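PDB 6TTB: formate dehydrogenase from Staphylococcus aureus, which probably catalyses the oxidation of formate to carbon dioxide, with NAD as the hydride-accepting cofactor that it binds. Local coordinates for residues Q49-K54 / S326-E331; A114-V119 / V136-G141; G141-S146 / K334-G339. One frame throughout, in Å; residues are numbered along the deposited sequence.

Contact 1. Residues Q49-K54 / S326-E331. With NAD (nicotinamide-adenine-dinucleotide), chain C.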
loop_
_atom_site.group_PDB
_atom_site.type_symbol
_atom_site.label_atom_id
_atom_site.label_comp_id
_atom_site.label_asym_id
_atom_site.label_seq_id
_atom_site.Cartn_x
_atom_site.Cartn_y
_atom_site.Cartn_z
ATOM N N GLN A 49 -6.328 -12.954 -18.651
ATOM C CA GLN A 49 -4.894 -13.032 -18.837
ATOM C C GLN A 49 -4.510 -13.109 -20.320
ATOM O O GLN A 49 -5.047 -13.893 -21.053
ATOM C CB GLN A 49 -4.418 -14.273 -18.104
ATOM C CG GLN A 49 -2.928 -14.424 -18.093
ATOM C CD GLN A 49 -2.221 -13.344 -17.322
ATOM O OE1 GLN A 49 -2.800 -12.657 -16.475
ATOM N NE2 GLN A 49 -0.943 -13.232 -17.563
ATOM N N LEU A 50 -3.516 -12.324 -20.734
ATOM C CA LEU A 50 -3.054 -12.290 -22.121
ATOM C C LEU A 50 -1.857 -13.223 -22.228
ATOM O O LEU A 50 -1.752 -14.041 -23.160
ATOM C CB LEU A 50 -2.675 -10.837 -22.502
ATOM C CG LEU A 50 -3.719 -10.035 -23.325
ATOM C CD1 LEU A 50 -5.148 -10.587 -23.207
ATOM C CD2 LEU A 50 -3.686 -8.528 -23.016
ATOM N N LEU A 51 -0.960 -13.072 -21.234
ATOM C CA LEU A 51 0.300 -13.780 -21.174
ATOM C C LEU A 51 0.077 -15.122 -20.528
ATOM O O LEU A 51 0.464 -15.299 -19.354
ATOM C CB LEU A 51 1.241 -12.992 -20.296
ATOM C CG LEU A 51 2.707 -13.057 -20.681
ATOM C CD1 LEU A 51 3.021 -11.956 -21.653
ATOM C CD2 LEU A 51 3.582 -12.896 -19.458
ATOM N N ASN A 52 -0.549 -16.040 -21.292
ATOM C CA ASN A 52 -0.581 -17.415 -20.904
ATOM C C ASN A 52 -0.532 -18.301 -22.147
ATOM O O ASN A 52 -0.526 -17.813 -23.304
ATOM C CB ASN A 52 -1.809 -17.680 -20.076
ATOM C CG ASN A 52 -3.039 -17.221 -20.807
ATOM O OD1 ASN A 52 -3.206 -17.495 -22.002
ATOM N ND2 ASN A 52 -3.914 -16.523 -20.111
ATOM N N THR A 53 -0.575 -19.615 -21.885
ATOM C CA THR A 53 -0.627 -20.636 -22.922
ATOM C C THR A 53 -1.846 -20.495 -23.833
ATOM O O THR A 53 -1.690 -20.698 -25.008
ATOM C CB THR A 53 -0.329 -22.052 -22.384
ATOM O OG1 THR A 53 -1.277 -22.406 -21.374
ATOM C CG2 THR A 53 1.049 -22.145 -21.755
ATOM N N LYS A 54 -3.046 -20.123 -23.343
ATOM C CA LYS A 54 -4.180 -19.992 -24.293
ATOM C C LYS A 54 -4.046 -18.755 -25.186
ATOM O O LYS A 54 -3.876 -18.879 -26.382
ATOM C CB LYS A 54 -5.571 -20.110 -23.653
ATOM N N SER A 326 3.966 -7.183 -11.066
ATOM C CA SER A 326 3.768 -5.750 -10.984
ATOM C C SER A 326 3.942 -5.158 -12.369
ATOM O O SER A 326 3.142 -4.304 -12.774
ATOM C CB SER A 326 4.691 -5.049 -9.926
ATOM O OG SER A 326 5.971 -4.737 -10.491
ATOM N N GLY A 327 4.912 -5.680 -13.123
ATOM C CA GLY A 327 5.054 -5.262 -14.520
ATOM C C GLY A 327 4.227 -6.125 -15.479
ATOM O O GLY A 327 4.467 -6.128 -16.686
ATOM N N MET A 328 3.258 -6.856 -14.928
ATOM C CA MET A 328 2.430 -7.771 -15.700
ATOM C C MET A 328 0.961 -7.454 -15.420
ATOM O O MET A 328 0.105 -8.301 -15.680
ATOM C CB MET A 328 2.692 -9.246 -15.296
ATOM C CG MET A 328 2.156 -10.222 -16.275
ATOM S SD MET A 328 2.095 -11.948 -15.681
ATOM C CE MET A 328 1.076 -11.760 -14.201
ATOM N N THR A 329 0.669 -6.243 -14.871
ATOM C CA THR A 329 -0.713 -5.759 -14.828
ATOM C C THR A 329 -1.367 -5.977 -16.188
ATOM O O THR A 329 -0.675 -6.060 -17.180
ATOM C CB THR A 329 -0.844 -4.267 -14.506
ATOM O OG1 THR A 329 -0.016 -3.418 -15.308
ATOM C CG2 THR A 329 -0.712 -3.972 -13.039
ATOM N N LEU A 330 -2.703 -6.106 -16.213
ATOM C CA LEU A 330 -3.412 -6.396 -17.458
ATOM C C LEU A 330 -3.004 -5.411 -18.548
ATOM O O LEU A 330 -2.737 -5.819 -19.642
ATOM C CB LEU A 330 -4.900 -6.311 -17.205
ATOM C CG LEU A 330 -5.675 -7.601 -17.407
ATOM C CD1 LEU A 330 -4.829 -8.796 -17.069
ATOM C CD2 LEU A 330 -6.955 -7.575 -16.575
ATOM N N GLU A 331 -2.932 -4.119 -18.232
ATOM C CA GLU A 331 -2.657 -3.127 -19.251
ATOM C C GLU A 331 -1.227 -3.285 -19.708
ATOM O O GLU A 331 -0.913 -3.102 -20.862
ATOM C CB GLU A 331 -2.758 -1.729 -18.648
ATOM C CG GLU A 331 -4.168 -1.270 -18.421
ATOM C CD GLU A 331 -4.861 -1.759 -17.156
ATOM O OE1 GLU A 331 -4.161 -2.289 -16.178
ATOM O OE2 GLU A 331 -6.110 -1.595 -17.107
HETATM P PA NAD C . 16.242 3.025 -15.954
HETATM O O1A NAD C . 17.422 2.665 -16.791
HETATM O O2A NAD C . 15.299 4.147 -16.346
HETATM O O5B NAD C . 16.679 3.177 -14.410
HETATM C C5B NAD C . 17.959 2.710 -13.938
HETATM C C4B NAD C . 18.758 3.910 -13.493
HETATM O O4B NAD C . 19.566 3.497 -12.375
HETATM C C3B NAD C . 19.713 4.504 -14.556
HETATM O O3B NAD C . 19.325 5.761 -15.110
HETATM C C2B NAD C . 21.079 4.597 -13.865
HETATM O O2B NAD C . 21.641 5.893 -13.912
HETATM C C1B NAD C . 20.833 4.098 -12.434
HETATM N N9A NAD C . 21.863 3.162 -11.969
HETATM C C8A NAD C . 22.821 2.530 -12.751
HETATM N N7A NAD C . 23.719 1.878 -12.049
HETATM C C5A NAD C . 23.407 2.169 -10.722
HETATM C C6A NAD C . 24.019 1.828 -9.481
HETATM N N6A NAD C . 25.152 1.159 -9.361
HETATM N N1A NAD C . 23.481 2.362 -8.355
HETATM C C2A NAD C . 22.356 3.087 -8.465
HETATM N N3A NAD C . 21.674 3.433 -9.560
HETATM C C4A NAD C . 22.252 2.952 -10.666
HETATM O O3 NAD C . 15.379 1.739 -15.804
HETATM P PN NAD C . 13.922 1.753 -15.243
HETATM O O1N NAD C . 13.013 1.704 -16.443
HETATM O O2N NAD C . 13.773 2.882 -14.264
HETATM O O5D NAD C . 13.908 0.335 -14.460
HETATM C C5D NAD C . 14.230 0.305 -13.036
HETATM C C4D NAD C . 14.454 -1.121 -12.670
HETATM O O4D NAD C . 13.163 -1.719 -12.403
HETATM C C3D NAD C . 15.119 -1.930 -13.809
HETATM O O3D NAD C . 16.444 -2.332 -13.495
HETATM C C2D NAD C . 14.157 -3.092 -14.072
HETATM O O2D NAD C . 14.739 -4.389 -14.085
HETATM C C1D NAD C . 13.120 -3.012 -12.967
HETATM N N1N NAD C . 11.787 -3.257 -13.539
HETATM C C2N NAD C . 10.967 -4.291 -12.993
HETATM C C3N NAD C . 9.681 -4.544 -13.524
HETATM C C7N NAD C . 8.692 -5.431 -12.767
HETATM O O7N NAD C . 7.813 -6.011 -13.403
HETATM N N7N NAD C . 8.793 -5.534 -11.427
HETATM C C4N NAD C . 9.332 -3.900 -14.768
HETATM C C5N NAD C . 10.172 -2.904 -15.311
HETATM C C6N NAD C . 11.408 -2.620 -14.696
#

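Contact 2. Residues A114-V119 / V136-G141. With NAD (nicotinamide-adenine-dinucleotide), chain C.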
loop_
_atom_site.group_PDB
_atom_site.type_symbol
_atom_site.label_atom_id
_atom_site.label_comp_id
_atom_site.label_asym_id
_atom_site.label_seq_id
_atom_site.Cartn_x
_atom_site.Cartn_y
_atom_site.Cartn_z
ATOM N N ALA A 114 16.417 -13.883 -28.656
ATOM C CA ALA A 114 15.751 -14.157 -27.397
ATOM C C ALA A 114 14.968 -12.921 -26.975
ATOM O O ALA A 114 15.538 -11.889 -26.613
ATOM C CB ALA A 114 16.769 -14.544 -26.360
ATOM N N ILE A 115 13.649 -13.018 -27.067
ATOM C CA ILE A 115 12.825 -11.874 -26.700
ATOM C C ILE A 115 12.365 -12.073 -25.267
ATOM O O ILE A 115 11.868 -13.162 -24.929
ATOM C CB ILE A 115 11.621 -11.779 -27.638
ATOM C CG1 ILE A 115 12.013 -11.859 -29.114
ATOM C CG2 ILE A 115 10.803 -10.543 -27.334
ATOM C CD1 ILE A 115 10.799 -11.822 -29.951
ATOM N N THR A 116 12.525 -11.026 -24.463
ATOM C CA THR A 116 11.951 -10.954 -23.145
ATOM C C THR A 116 10.556 -10.291 -23.224
ATOM O O THR A 116 10.433 -9.065 -23.292
ATOM C CB THR A 116 12.852 -10.107 -22.228
ATOM O OG1 THR A 116 14.213 -10.583 -22.106
ATOM C CG2 THR A 116 12.237 -9.877 -20.879
ATOM N N ALA A 117 9.489 -11.093 -23.102
ATOM C CA ALA A 117 8.165 -10.500 -23.040
ATOM C C ALA A 117 8.020 -9.707 -21.753
ATOM O O ALA A 117 7.374 -10.139 -20.838
ATOM C CB ALA A 117 7.061 -11.544 -23.179
ATOM N N GLY A 118 8.504 -8.499 -21.761
ATOM C CA GLY A 118 8.485 -7.655 -20.608
ATOM C C GLY A 118 9.800 -6.894 -20.549
ATOM O O GLY A 118 10.423 -6.647 -21.607
ATOM N N VAL A 119 10.254 -6.633 -19.317
ATOM C CA VAL A 119 11.557 -6.074 -19.094
ATOM C C VAL A 119 12.323 -6.897 -18.036
ATOM O O VAL A 119 11.862 -7.099 -16.910
ATOM C CB VAL A 119 11.386 -4.588 -18.726
ATOM C CG1 VAL A 119 12.561 -4.050 -17.930
ATOM C CG2 VAL A 119 11.206 -3.784 -20.004
ATOM N N VAL A 136 19.365 -10.178 -28.031
ATOM C CA VAL A 136 18.515 -10.204 -26.854
ATOM C C VAL A 136 17.825 -8.851 -26.695
ATOM O O VAL A 136 18.497 -7.793 -26.596
ATOM C CB VAL A 136 19.349 -10.517 -25.609
ATOM C CG1 VAL A 136 18.567 -10.295 -24.343
ATOM C CG2 VAL A 136 19.923 -11.937 -25.676
ATOM N N VAL A 137 16.485 -8.882 -26.625
ATOM C CA VAL A 137 15.725 -7.651 -26.641
ATOM C C VAL A 137 14.566 -7.831 -25.710
ATOM O O VAL A 137 13.911 -8.861 -25.744
ATOM C CB VAL A 137 15.218 -7.279 -28.045
ATOM C CG1 VAL A 137 16.348 -7.303 -29.028
ATOM C CG2 VAL A 137 14.145 -8.235 -28.490
ATOM N N GLU A 138 14.274 -6.776 -24.955
ATOM C CA GLU A 138 13.098 -6.721 -24.140
ATOM C C GLU A 138 12.313 -5.483 -24.585
ATOM O O GLU A 138 12.786 -4.768 -25.449
ATOM C CB GLU A 138 13.505 -6.792 -22.648
ATOM C CG GLU A 138 14.222 -5.541 -22.079
ATOM C CD GLU A 138 15.041 -5.741 -20.769
ATOM O OE1 GLU A 138 15.436 -6.891 -20.443
ATOM O OE2 GLU A 138 15.392 -4.738 -20.130
ATOM N N VAL A 139 11.116 -5.267 -23.995
ATOM C CA VAL A 139 10.141 -4.239 -24.363
ATOM C C VAL A 139 10.267 -3.026 -23.421
ATOM O O VAL A 139 9.408 -2.722 -22.581
ATOM C CB VAL A 139 8.732 -4.831 -24.255
ATOM C CG1 VAL A 139 7.690 -3.880 -24.834
ATOM C CG2 VAL A 139 8.654 -6.217 -24.898
ATOM N N THR A 140 11.333 -2.282 -23.591
ATOM C CA THR A 140 11.563 -1.141 -22.745
ATOM C C THR A 140 10.301 -0.281 -22.745
ATOM O O THR A 140 9.675 -0.082 -23.771
ATOM C CB THR A 140 12.877 -0.466 -23.142
ATOM O OG1 THR A 140 13.795 -1.556 -23.352
ATOM C CG2 THR A 140 13.439 0.450 -22.083
ATOM N N GLY A 141 9.907 0.175 -21.560
ATOM C CA GLY A 141 8.918 1.227 -21.460
ATOM C C GLY A 141 7.560 0.673 -21.091
ATOM O O GLY A 141 6.851 1.273 -20.297
HETATM P PA NAD C . 16.242 3.025 -15.954
HETATM O O1A NAD C . 17.422 2.665 -16.791
HETATM O O2A NAD C . 15.299 4.147 -16.346
HETATM O O5B NAD C . 16.679 3.177 -14.410
HETATM C C5B NAD C . 17.959 2.710 -13.938
HETATM C C4B NAD C . 18.758 3.910 -13.493
HETATM O O4B NAD C . 19.566 3.497 -12.375
HETATM C C3B NAD C . 19.713 4.504 -14.556
HETATM O O3B NAD C . 19.325 5.761 -15.110
HETATM C C2B NAD C . 21.079 4.597 -13.865
HETATM O O2B NAD C . 21.641 5.893 -13.912
HETATM C C1B NAD C . 20.833 4.098 -12.434
HETATM N N9A NAD C . 21.863 3.162 -11.969
HETATM C C8A NAD C . 22.821 2.530 -12.751
HETATM N N7A NAD C . 23.719 1.878 -12.049
HETATM C C5A NAD C . 23.407 2.169 -10.722
HETATM C C6A NAD C . 24.019 1.828 -9.481
HETATM N N6A NAD C . 25.152 1.159 -9.361
HETATM N N1A NAD C . 23.481 2.362 -8.355
HETATM C C2A NAD C . 22.356 3.087 -8.465
HETATM N N3A NAD C . 21.674 3.433 -9.560
HETATM C C4A NAD C . 22.252 2.952 -10.666
HETATM O O3 NAD C . 15.379 1.739 -15.804
HETATM P PN NAD C . 13.922 1.753 -15.243
HETATM O O1N NAD C . 13.013 1.704 -16.443
HETATM O O2N NAD C . 13.773 2.882 -14.264
HETATM O O5D NAD C . 13.908 0.335 -14.460
HETATM C C5D NAD C . 14.230 0.305 -13.036
HETATM C C4D NAD C . 14.454 -1.121 -12.670
HETATM O O4D NAD C . 13.163 -1.719 -12.403
HETATM C C3D NAD C . 15.119 -1.930 -13.809
HETATM O O3D NAD C . 16.444 -2.332 -13.495
HETATM C C2D NAD C . 14.157 -3.092 -14.072
HETATM O O2D NAD C . 14.739 -4.389 -14.085
HETATM C C1D NAD C . 13.120 -3.012 -12.967
HETATM N N1N NAD C . 11.787 -3.257 -13.539
HETATM C C2N NAD C . 10.967 -4.291 -12.993
HETATM C C3N NAD C . 9.681 -4.544 -13.524
HETATM C C7N NAD C . 8.692 -5.431 -12.767
HETATM O O7N NAD C . 7.813 -6.011 -13.403
HETATM N N7N NAD C . 8.793 -5.534 -11.427
HETATM C C4N NAD C . 9.332 -3.900 -14.768
HETATM C C5N NAD C . 10.172 -2.904 -15.311
HETATM C C6N NAD C . 11.408 -2.620 -14.696
#

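Contact 3. Residues G141-S146 / K334-G339. With NAD (nicotinamide-adenine-dinucleotide), chain C.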
loop_
_atom_site.group_PDB
_atom_site.type_symbol
_atom_site.label_atom_id
_atom_site.label_comp_id
_atom_site.label_asym_id
_atom_site.label_seq_id
_atom_site.Cartn_x
_atom_site.Cartn_y
_atom_site.Cartn_z
ATOM N N GLY A 141 9.907 0.175 -21.560
ATOM C CA GLY A 141 8.918 1.227 -21.460
ATOM C C GLY A 141 7.560 0.673 -21.091
ATOM O O GLY A 141 6.851 1.273 -20.297
ATOM N N SER A 142 7.341 -0.574 -21.487
ATOM C CA SER A 142 6.030 -1.154 -21.568
ATOM C C SER A 142 5.305 -1.221 -20.199
ATOM O O SER A 142 4.065 -1.427 -20.175
ATOM C CB SER A 142 6.147 -2.471 -22.191
ATOM O OG SER A 142 6.675 -3.381 -21.250
ATOM N N ASN A 143 6.054 -1.097 -19.065
ATOM C CA ASN A 143 5.446 -1.328 -17.740
ATOM C C ASN A 143 6.140 -0.509 -16.641
ATOM O O ASN A 143 6.049 -0.783 -15.430
ATOM C CB ASN A 143 5.393 -2.797 -17.407
ATOM C CG ASN A 143 6.777 -3.400 -17.444
ATOM O OD1 ASN A 143 7.782 -2.696 -17.230
ATOM N ND2 ASN A 143 6.837 -4.706 -17.650
ATOM N N THR A 144 6.740 0.569 -17.050
ATOM C CA THR A 144 7.365 1.450 -16.102
ATOM C C THR A 144 6.325 1.938 -15.109
ATOM O O THR A 144 6.545 1.830 -13.931
ATOM C CB THR A 144 8.168 2.498 -16.866
ATOM O OG1 THR A 144 7.349 3.134 -17.871
ATOM C CG2 THR A 144 9.343 1.842 -17.567
ATOM N N VAL A 145 5.154 2.435 -15.593
ATOM C CA VAL A 145 4.224 3.114 -14.686
ATOM C C VAL A 145 3.684 2.124 -13.679
ATOM O O VAL A 145 3.526 2.452 -12.473
ATOM C CB VAL A 145 3.052 3.727 -15.393
ATOM C CG1 VAL A 145 2.048 4.190 -14.368
ATOM C CG2 VAL A 145 3.470 4.854 -16.300
ATOM N N SER A 146 3.327 0.948 -14.210
ATOM C CA SER A 146 2.811 -0.110 -13.381
ATOM C C SER A 146 3.702 -0.290 -12.184
ATOM O O SER A 146 3.200 -0.417 -11.053
ATOM C CB SER A 146 2.709 -1.384 -14.135
ATOM O OG SER A 146 1.883 -2.308 -13.450
ATOM N N LYS A 334 -1.112 -5.642 -22.701
ATOM C CA LYS A 334 -1.223 -5.112 -24.041
ATOM C C LYS A 334 0.115 -4.530 -24.448
ATOM O O LYS A 334 0.610 -4.816 -25.533
ATOM C CB LYS A 334 -2.369 -4.093 -24.232
ATOM N N ARG A 335 0.718 -3.709 -23.585
ATOM C CA ARG A 335 1.910 -2.992 -24.009
ATOM C C ARG A 335 2.972 -3.985 -24.458
ATOM O O ARG A 335 3.453 -3.856 -25.570
ATOM C CB ARG A 335 2.307 -1.911 -23.019
ATOM C CG ARG A 335 1.989 -0.491 -23.526
ATOM C CD ARG A 335 1.041 0.410 -22.677
ATOM N NE ARG A 335 1.638 0.448 -21.385
ATOM C CZ ARG A 335 1.005 0.636 -20.232
ATOM N NH1 ARG A 335 -0.295 0.877 -20.201
ATOM N NH2 ARG A 335 1.694 0.573 -19.094
ATOM N N ILE A 336 3.109 -5.099 -23.695
ATOM C CA ILE A 336 4.066 -6.172 -23.950
ATOM C C ILE A 336 3.697 -6.894 -25.233
ATOM O O ILE A 336 4.532 -6.998 -26.111
ATOM C CB ILE A 336 4.137 -7.116 -22.731
ATOM C CG1 ILE A 336 4.960 -6.502 -21.591
ATOM C CG2 ILE A 336 4.604 -8.539 -23.067
ATOM C CD1 ILE A 336 4.747 -7.221 -20.278
ATOM N N GLU A 337 2.448 -7.376 -25.336
ATOM C CA GLU A 337 1.952 -7.969 -26.551
ATOM C C GLU A 337 2.369 -7.108 -27.739
ATOM O O GLU A 337 2.964 -7.617 -28.676
ATOM C CB GLU A 337 0.469 -8.181 -26.477
ATOM C CG GLU A 337 -0.182 -8.375 -27.845
ATOM C CD GLU A 337 -1.647 -8.917 -27.919
ATOM O OE1 GLU A 337 -2.179 -9.464 -26.912
ATOM O OE2 GLU A 337 -2.265 -8.796 -29.006
ATOM N N ASP A 338 2.132 -5.795 -27.675
ATOM C CA ASP A 338 2.370 -4.938 -28.844
ATOM C C ASP A 338 3.868 -4.819 -29.167
ATOM O O ASP A 338 4.231 -4.757 -30.356
ATOM C CB ASP A 338 1.656 -3.603 -28.743
ATOM C CG ASP A 338 0.148 -3.800 -28.918
ATOM O OD1 ASP A 338 -0.254 -4.793 -29.668
ATOM O OD2 ASP A 338 -0.654 -2.976 -28.316
ATOM N N GLY A 339 4.726 -4.792 -28.117
ATOM C CA GLY A 339 6.146 -4.764 -28.300
ATOM C C GLY A 339 6.664 -6.067 -28.917
ATOM O O GLY A 339 7.371 -6.057 -29.942
HETATM P PA NAD C . 16.242 3.025 -15.954
HETATM O O1A NAD C . 17.422 2.665 -16.791
HETATM O O2A NAD C . 15.299 4.147 -16.346
HETATM O O5B NAD C . 16.679 3.177 -14.410
HETATM C C5B NAD C . 17.959 2.710 -13.938
HETATM C C4B NAD C . 18.758 3.910 -13.493
HETATM O O4B NAD C . 19.566 3.497 -12.375
HETATM C C3B NAD C . 19.713 4.504 -14.556
HETATM O O3B NAD C . 19.325 5.761 -15.110
HETATM C C2B NAD C . 21.079 4.597 -13.865
HETATM O O2B NAD C . 21.641 5.893 -13.912
HETATM C C1B NAD C . 20.833 4.098 -12.434
HETATM N N9A NAD C . 21.863 3.162 -11.969
HETATM C C8A NAD C . 22.821 2.530 -12.751
HETATM N N7A NAD C . 23.719 1.878 -12.049
HETATM C C5A NAD C . 23.407 2.169 -10.722
HETATM C C6A NAD C . 24.019 1.828 -9.481
HETATM N N6A NAD C . 25.152 1.159 -9.361
HETATM N N1A NAD C . 23.481 2.362 -8.355
HETATM C C2A NAD C . 22.356 3.087 -8.465
HETATM N N3A NAD C . 21.674 3.433 -9.560
HETATM C C4A NAD C . 22.252 2.952 -10.666
HETATM O O3 NAD C . 15.379 1.739 -15.804
HETATM P PN NAD C . 13.922 1.753 -15.243
HETATM O O1N NAD C . 13.013 1.704 -16.443
HETATM O O2N NAD C . 13.773 2.882 -14.264
HETATM O O5D NAD C . 13.908 0.335 -14.460
HETATM C C5D NAD C . 14.230 0.305 -13.036
HETATM C C4D NAD C . 14.454 -1.121 -12.670
HETATM O O4D NAD C . 13.163 -1.719 -12.403
HETATM C C3D NAD C . 15.119 -1.930 -13.809
HETATM O O3D NAD C . 16.444 -2.332 -13.495
HETATM C C2D NAD C . 14.157 -3.092 -14.072
HETATM O O2D NAD C . 14.739 -4.389 -14.085
HETATM C C1D NAD C . 13.120 -3.012 -12.967
HETATM N N1N NAD C . 11.787 -3.257 -13.539
HETATM C C2N NAD C . 10.967 -4.291 -12.993
HETATM C C3N NAD C . 9.681 -4.544 -13.524
HETATM C C7N NAD C . 8.692 -5.431 -12.767
HETATM O O7N NAD C . 7.813 -6.011 -13.403
HETATM N N7N NAD C . 8.793 -5.534 -11.427
HETATM C C4N NAD C . 9.332 -3.900 -14.768
HETATM C C5N NAD C . 10.172 -2.904 -15.311
HETATM C C6N NAD C . 11.408 -2.620 -14.696
#

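Contact 1. Residues Q49-K54 / S326-E331
Van der Waals contact turns on Met328, with its CG anti to the backbone N (chi1 -165°) and the chain bending only at the last torsion. SD is thereby placed 4.2 Å from CD2 of Leu51, the two side chains crossing obliquely. The Gln49 side chain crosses Met328 at about a right angle, with NE2 3.8 Å from SD. An unbranched, polarisable thioether can lie against a methyl and an amide at once. Leu50 adds CD2 at 4.4 Å from the backbone O of Leu330.

Polar order is kept largely inside the loop. Leu51 is the centre of an inverse gamma turn, and Gln49, bent at chi2, sends NE2 to Leu51 O in a nearly straight bond of 3.1 Å (167°). The donor stands above the carbonyl plane, while Leu51 O lies almost in the plane of the Gln49 amide, which helps fix the rotation of that group. Gln333 then joins the two sides: its OE1 accepts from the backbone N of Leu50 and Leu51, and its NE2 donates to Met328 O and, weakly, to Gln49 OE1.

In the two-domain fold of D-2-hydroxyacid dehydrogenases, 326-331 is where the chain leaves the NAD-binding domain after strand 319-321 and enters helix 330-348, beside the other domain's sheet. Thr329 is the N-cap, its side chain capping a backbone N of that helix.

Cofactor contacts lie at the far end. Gly327 N is 2.9 Å from NAD O7N and Ser326 OG is 3.1 Å from NAD N7N; a CB on Gly327 would run into O7N, so glycine fits. Glu331 faces the second subunit, bonded through its carboxylate to Glu185 N and His184 of that chain.

Contact 2. Residues A114-V119 / V136-G141
Strands 114-116 and 136-138 run parallel, 4.7 Å apart at closest approach and inclined by 19°, with Ala114 beside Val136 and Ile115 beside Val137. Val137 N donates to Ala114 O at 3.2 Å, and Thr116 N to Val137 O at 2.9 Å. Past an inverse gamma turn centred on Ala117, Val139 N reaches Gly118 O at 2.8 Å. All three donors lie in the carbonyl plane. The backbone of Gly118 turns through angles that leave no room for a side chain beside the preceding carbonyl oxygen.

On one face Ala114 CB meets Val136 CG2 at 4.1 Å, small against branched, Val136 also packing on Leu126 and Ala129 of helix 126-131. On the other, Ile115 and Val137 touch through their CG2 methyls, and Ile115 continues onto helix 330-348. Back on the Ala114 face, Thr116 and Glu138 lie side by side, pointing the same way, and the hydroxyl of Ser121 joins Thr116 OG1 to Glu138 OE1. The methyls of Val119 divide the work: CG2, anti to the carbonyl carbon, meets Val139 O at 3.3 Å, whereas CG1, anti to the backbone N, lies 3.7 Å from OE2 of the obliquely crossing Glu138 and 3.7 Å from NAD C6N, an apolar surface for the nicotinamide ring.

With helix 126-131 between them, the strands form a beta-alpha-beta unit at the edge of a parallel sheet, where the loop after strand 114-116 borders the cofactor site through Val119.

Contact 3. Residues G141-S146 / K334-G339
Ser142 O is the best-held polar atom between these segments, gripped by two weak bonds from one guanidinium: Arg335 NE and Arg335 NH2 each stand 3.3 Å from it. Both are bent, with angles at the hydrogens of 132° and 133°, because one oxygen shared by two near-parallel N-H groups cannot lie on the line of either. The arginine chain bends at chi2 and chi3, bringing NE and NH2 back alongside Ser142 O. Its NH2 also forms a salt bridge with Glu185 of the second subunit, so the charge serves the interface as well. A small serine lets the loop come close to the helix, Ser142 CB lying 4.0 Å from Arg335 CB, while its OG bonds Val139 O.

The turn 141-143 leads from strand 135-138 into helix 144-160, a link between the two domains of the dehydrogenase fold, and here it lies against helix 330-348. At the helix start Thr144 OG1 donates to Gly141 O at 3.1 Å, in the carbonyl plane and on a lone pair.

Ile336 has a branch long enough to span both loop residues: CG1 touches Ser142 OG at 3.6 Å, and CD1 approaches Asn143 ND2 at 4.2 Å, the side chains of Ile336 and Asn143 crossing obliquely. Asn143 ND2 bonds Gly327 O, which helps fix the amide, whose OD1 lies 3.1 Å from NAD C4N; a carbonyl oxygen there may favour the positively charged nicotinamide.

In the fold
All three contacts are largely buried and touch NAD, yet each meets it differently: contact 1 at the carboxamide, contact 2 at the nicotinamide ring through a methyl, contact 3 at the ring through an amide oxygen. Contact 2 is a sheet pairing within one domain, ruled by backbone bonds, and no other chain touches it. Contacts 1 and 3 also reach the second subunit: contact 1 meets the entry and first turn of helix 330-348 by van der Waals touch, contact 3 its next turns by weak side-chain-to-backbone bonds. They touch each other, with probable hydrogen bonds of Ser146 OG with Ser326 O and Thr329 OG1. Contacts 2 and 3 share Gly141, and Ile336 packs against Ala117 and Gly118.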